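Local coordinates for protein globin (Bacillus anthracis, PDB 5V3T) that binds heme as a group II truncated hemoglobin and probably takes part in oxygen binding or transport, at residues A[51-56]-A[69-74]. Sequence-based numbering, arbitrary orientation.
Sequences KQFLTQ and GHPMLR. With HEM (protoporphyrin IX containing Fe), chain C.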
ATOM      1  N   LYS A  51      13.603  -1.561   5.968  1.00 35.08           N
ATOM      2  CA  LYS A  51      14.640  -1.745   6.989  1.00 40.80           C
ATOM      3  C   LYS A  51      14.175  -1.174   8.316  1.00 38.99           C
ATOM      4  O   LYS A  51      14.391  -1.777   9.365  1.00 35.77           O
ATOM      5  CB  LYS A  51      15.945  -1.088   6.562  1.00 43.07           C
ATOM      6  CG  LYS A  51      16.576  -1.749   5.362  1.00 33.11           C
ATOM      7  CD  LYS A  51      17.686  -0.902   4.818  1.00 39.49           C
ATOM      8  CE  LYS A  51      18.256  -1.493   3.558  1.00 38.95           C
ATOM      9  NZ  LYS A  51      19.183  -0.531   2.924  1.00 40.15           N
ATOM     10  N   GLN A  52      13.521  -0.016   8.266  1.00 38.31           N
ATOM     11  CA  GLN A  52      12.941   0.553   9.475  1.00 44.88           C
ATOM     12  C   GLN A  52      11.863  -0.369  10.019  1.00 39.16           C
ATOM     13  O   GLN A  52      11.821  -0.624  11.216  1.00 38.32           O
ATOM     14  CB  GLN A  52      12.360   1.935   9.215  1.00 45.57           C
ATOM     15  CG  GLN A  52      13.381   3.005   8.949  1.00 50.05           C
ATOM     16  CD  GLN A  52      12.715   4.309   8.625  1.00 53.00           C
ATOM     17  OE1 GLN A  52      11.764   4.343   7.835  1.00 52.75           O
ATOM     18  NE2 GLN A  52      13.173   5.389   9.251  1.00 49.00           N
ATOM     19  N   PHE A  53      10.987  -0.867   9.146  1.00 36.99           N
ATOM     20  CA  PHE A  53       9.902  -1.724   9.617  1.00 33.21           C
ATOM     21  C   PHE A  53      10.388  -3.032  10.234  1.00 32.78           C
ATOM     22  O   PHE A  53      10.021  -3.371  11.368  1.00 33.29           O
ATOM     23  CB  PHE A  53       8.890  -2.053   8.506  1.00 33.67           C
ATOM     24  CG  PHE A  53       7.773  -2.917   8.998  1.00 32.36           C
ATOM     25  CD1 PHE A  53       6.734  -2.379   9.734  1.00 41.08           C
ATOM     26  CD2 PHE A  53       7.797  -4.274   8.797  1.00 27.69           C
ATOM     27  CE1 PHE A  53       5.726  -3.186  10.236  1.00 33.63           C
ATOM     28  CE2 PHE A  53       6.781  -5.091   9.285  1.00 30.53           C
ATOM     29  CZ  PHE A  53       5.752  -4.544  10.009  1.00 35.37           C
ATOM     30  N   LEU A  54      11.241  -3.753   9.517  1.00 30.70           N
ATOM     31  CA  LEU A  54      11.727  -5.040  10.016  1.00 32.53           C
ATOM     32  C   LEU A  54      12.510  -4.897  11.313  1.00 29.79           C
ATOM     33  O   LEU A  54      12.479  -5.793  12.156  1.00 34.06           O
ATOM     34  CB  LEU A  54      12.592  -5.738   8.968  1.00 29.82           C
ATOM     35  CG  LEU A  54      11.795  -6.194   7.747  1.00 29.02           C
ATOM     36  CD1 LEU A  54      12.695  -6.890   6.724  1.00 33.19           C
ATOM     37  CD2 LEU A  54      10.659  -7.121   8.169  1.00 25.25           C
ATOM     38  N   THR A  55      13.223  -3.788  11.458  1.00 29.02           N
ATOM     39  CA  THR A  55      13.988  -3.531  12.672  1.00 34.77           C
ATOM     40  C   THR A  55      13.045  -3.502  13.869  1.00 36.45           C
ATOM     41  O   THR A  55      13.253  -4.211  14.857  1.00 40.16           O
ATOM     42  CB  THR A  55      14.772  -2.195  12.576  1.00 35.23           C
ATOM     43  OG1 THR A  55      15.739  -2.287  11.518  1.00 35.05           O
ATOM     44  CG2 THR A  55      15.491  -1.869  13.883  1.00 39.04           C
ATOM     45  N   GLN A  56      11.988  -2.700  13.761  1.00 33.48           N
ATOM     46  CA  GLN A  56      11.017  -2.556  14.846  1.00 43.31           C
ATOM     47  C   GLN A  56      10.176  -3.831  14.987  1.00 39.14           C
ATOM     48  O   GLN A  56       9.774  -4.202  16.083  1.00 41.84           O
ATOM     49  CB  GLN A  56      10.153  -1.319  14.611  1.00 49.34           C
ATOM     50  CG  GLN A  56       8.674  -1.586  14.533  1.00 62.39           C
ATOM     51  CD  GLN A  56       7.861  -0.311  14.507  1.00 55.27           C
ATOM     52  OE1 GLN A  56       8.408   0.789  14.637  1.00 47.33           O
ATOM     53  NE2 GLN A  56       6.553  -0.448  14.312  1.00 49.70           N
ATOM     54  N   GLY A  69       4.443   6.729  11.636  1.00 56.00           N
ATOM     55  CA  GLY A  69       3.246   6.413  12.391  1.00 52.84           C
ATOM     56  C   GLY A  69       3.003   4.911  12.414  1.00 48.80           C
ATOM     57  O   GLY A  69       3.883   4.133  12.052  1.00 48.50           O
ATOM     58  N   HIS A  70       1.794   4.507  12.796  1.00 49.72           N
ATOM     59  CA  HIS A  70       1.457   3.090  12.919  1.00 52.12           C
ATOM     60  C   HIS A  70       1.601   2.340  11.585  1.00 44.37           C
ATOM     61  O   HIS A  70       1.171   2.835  10.539  1.00 43.69           O
ATOM     62  CB  HIS A  70       0.028   2.947  13.465  1.00 59.41           C
ATOM     63  CG  HIS A  70      -0.123   3.392  14.891  1.00 71.88           C
ATOM     64  ND1 HIS A  70      -1.179   4.167  15.323  1.00 79.79           N
ATOM     65  CD2 HIS A  70       0.655   3.181  15.981  1.00 71.88           C
ATOM     66  CE1 HIS A  70      -1.049   4.408  16.616  1.00 80.77           C
ATOM     67  NE2 HIS A  70       0.057   3.822  17.039  1.00 80.29           N
ATOM     68  N   PRO A  71       2.202   1.141  11.622  1.00 40.30           N
ATOM     69  CA  PRO A  71       2.345   0.384  10.375  1.00 38.35           C
ATOM     70  C   PRO A  71       1.000   0.082   9.725  1.00 46.34           C
ATOM     71  O   PRO A  71       0.856   0.389   8.547  1.00 43.93           O
ATOM     72  CB  PRO A  71       3.066  -0.897  10.815  1.00 38.26           C
ATOM     73  CG  PRO A  71       3.812  -0.502  12.075  1.00 35.84           C
ATOM     74  CD  PRO A  71       2.931   0.514  12.743  1.00 43.96           C
ATOM     75  N   MET A  72       0.046  -0.471  10.479  1.00 47.63           N
ATOM     76  CA  MET A  72      -1.271  -0.861   9.952  1.00 44.80           C
ATOM     77  C   MET A  72      -1.165  -1.396   8.526  1.00 34.06           C
ATOM     78  O   MET A  72      -1.794  -0.878   7.596  1.00 40.85           O
ATOM     79  CB  MET A  72      -2.231   0.319  10.006  1.00 45.31           C
ATOM     80  CG  MET A  72      -2.468   0.836  11.420  1.00 56.59           C
ATOM     81  SD  MET A  72      -3.816   2.014  11.543  1.00 64.15           S
ATOM     82  CE  MET A  72      -5.165   1.032  10.877  1.00 92.74           C
ATOM     83  N   LEU A  73      -0.332  -2.416   8.375  1.00 31.63           N
ATOM     84  CA  LEU A  73       0.161  -2.826   7.070  1.00 35.09           C
ATOM     85  C   LEU A  73      -0.947  -3.237   6.135  1.00 33.65           C
ATOM     86  O   LEU A  73      -0.884  -2.916   4.949  1.00 35.46           O
ATOM     87  CB  LEU A  73       1.167  -3.962   7.202  1.00 37.00           C
ATOM     88  CG  LEU A  73       2.585  -3.515   7.569  1.00 38.99           C
ATOM     89  CD1 LEU A  73       3.555  -4.627   7.236  1.00 35.97           C
ATOM     90  CD2 LEU A  73       2.964  -2.215   6.848  1.00 35.78           C
ATOM     91  N   ARG A  74      -1.946  -3.961   6.634  1.00 40.80           N
ATOM     92  CA  ARG A  74      -3.028  -4.387   5.739  1.00 40.21           C
ATOM     93  C   ARG A  74      -3.698  -3.185   5.120  1.00 40.62           C
ATOM     94  O   ARG A  74      -4.023  -3.189   3.930  1.00 37.26           O
ATOM     95  CB  ARG A  74      -4.083  -5.222   6.464  1.00 47.05           C
ATOM     96  CG  ARG A  74      -5.261  -5.534   5.533  1.00 53.04           C
ATOM     97  CD  ARG A  74      -6.347  -6.400   6.144  1.00 62.85           C
ATOM     98  NE  ARG A  74      -7.460  -6.584   5.208  1.00 64.12           N
ATOM     99  CZ  ARG A  74      -7.427  -7.327   4.100  1.00 66.75           C
ATOM    100  NH1 ARG A  74      -8.507  -7.404   3.323  1.00 66.10           N
ATOM    101  NH2 ARG A  74      -6.329  -7.992   3.761  1.00 62.94           N
TER
HETATM  102  CHA HEM C 201       4.709  -1.087   0.869  1.00 35.51           C
HETATM  103  CHB HEM C 201       3.625  -4.892  -2.110  1.00 35.29           C
HETATM  104  CHC HEM C 201       3.778  -7.827   1.790  1.00 29.58           C
HETATM  105  CHD HEM C 201       5.735  -4.302   4.545  1.00 36.82           C
HETATM  106  C1A HEM C 201       4.416  -1.866  -0.256  1.00 41.61           C
HETATM  107  C2A HEM C 201       4.244  -1.368  -1.613  1.00 44.81           C
HETATM  108  C3A HEM C 201       3.954  -2.401  -2.420  1.00 42.67           C
HETATM  109  C4A HEM C 201       3.912  -3.616  -1.623  1.00 39.13           C
HETATM  110  CMA HEM C 201       3.695  -2.327  -3.944  1.00 48.11           C
HETATM  111  CAA HEM C 201       4.405   0.112  -2.034  1.00 52.51           C
HETATM  112  CBA HEM C 201       5.854   0.546  -1.806  1.00 64.02           C
HETATM  113  CGA HEM C 201       5.910   1.998  -1.413  1.00 67.50           C
HETATM  114  O1A HEM C 201       4.895   2.711  -1.622  1.00 69.41           O
HETATM  115  O2A HEM C 201       6.971   2.440  -0.897  1.00 63.10           O
HETATM  116  C1B HEM C 201       3.549  -6.018  -1.305  1.00 34.06           C
HETATM  117  C2B HEM C 201       3.176  -7.358  -1.722  1.00 32.14           C
HETATM  118  C3B HEM C 201       3.202  -8.152  -0.641  1.00 29.82           C
HETATM  119  C4B HEM C 201       3.601  -7.355   0.506  1.00 27.74           C
HETATM  120  CMB HEM C 201       2.790  -7.795  -3.154  1.00 36.89           C
HETATM  121  CAB HEM C 201       2.879  -9.660  -0.612  1.00 37.79           C
HETATM  122  CBB HEM C 201       2.265 -10.214   0.445  1.00 32.91           C
HETATM  123  C1C HEM C 201       4.415  -7.177   2.806  1.00 27.07           C
HETATM  124  C2C HEM C 201       4.952  -7.790   4.010  1.00 35.65           C
HETATM  125  C3C HEM C 201       5.494  -6.828   4.756  1.00 39.14           C
HETATM  126  C4C HEM C 201       5.323  -5.550   4.079  1.00 37.59           C
HETATM  127  CMC HEM C 201       4.923  -9.291   4.384  1.00 28.33           C
HETATM  128  CAC HEM C 201       6.156  -7.073   6.134  1.00 33.23           C
HETATM  129  CBC HEM C 201       7.247  -6.377   6.416  1.00 49.49           C
HETATM  130  C1D HEM C 201       5.636  -3.124   3.800  1.00 34.01           C
HETATM  131  C2D HEM C 201       6.062  -1.828   4.284  1.00 31.39           C
HETATM  132  C3D HEM C 201       5.745  -0.829   3.165  1.00 39.12           C
HETATM  133  C4D HEM C 201       5.153  -1.605   2.084  1.00 39.16           C
HETATM  134  CMD HEM C 201       6.707  -1.519   5.650  1.00 31.77           C
HETATM  135  CAD HEM C 201       6.020   0.686   3.203  1.00 42.59           C
HETATM  136  CBD HEM C 201       4.689   1.400   3.427  1.00 45.00           C
HETATM  137  CGD HEM C 201       4.911   2.860   3.726  1.00 50.03           C
HETATM  138  O1D HEM C 201       4.691   3.679   2.799  1.00 47.38           O
HETATM  139  O2D HEM C 201       5.306   3.206   4.876  1.00 44.58           O
HETATM  140  NA  HEM C 201       4.200  -3.245  -0.305  1.00 38.52           N
HETATM  141  NB  HEM C 201       3.809  -6.069   0.062  1.00 30.01           N
HETATM  142  NC  HEM C 201       4.669  -5.812   2.871  1.00 33.29           N
HETATM  143  ND  HEM C 201       5.096  -2.946   2.505  1.00 29.89           N
HETATM  144 FE   HEM C 201       4.601  -4.545   1.252  1.00 33.83          FE
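F53 carries most of the apolar contact, reaching from helix 44-57 to P71 and L73. Its CG stands anti to the backbone N (chi1 -179°), which carries the phenyl ring toward P71 and L73. P71 meets it at the edge, near the ring plane, its CB 3.6 Å from F53 CE1, and the two side chains cross at about a right angle. L73 comes from the opposite direction and sets its CD1 3.5 Å from F53 CZ.

One turn on, the extended chain of Q56 lays NE2 against the proline ring, 3.5 Å from P71 CG. This is a van der Waals contact, as P71 CG is a carbon; the NE2 hydrogen bond goes to OG1 of T65 in helix 63-68.

The heme is the third party. F53 CE2 lies 3.2 Å from the vinyl carbon CBC, a tight approach, and F53 CB touches the methyl CMD at 3.6 Å. L73 CD1 sits 3.5 Å from the meso carbon CHD, so a single methyl group bridges phenyl ring and porphyrin. L54 adds CD2 beside the same vinyl.

F53 and L54 of helix 44-57, with L73 at the start of helix 73-76, make an apolar patch of the heme pocket in a truncated globin fold; T46 and K49 of helix 44-57 are polar partners of the heme.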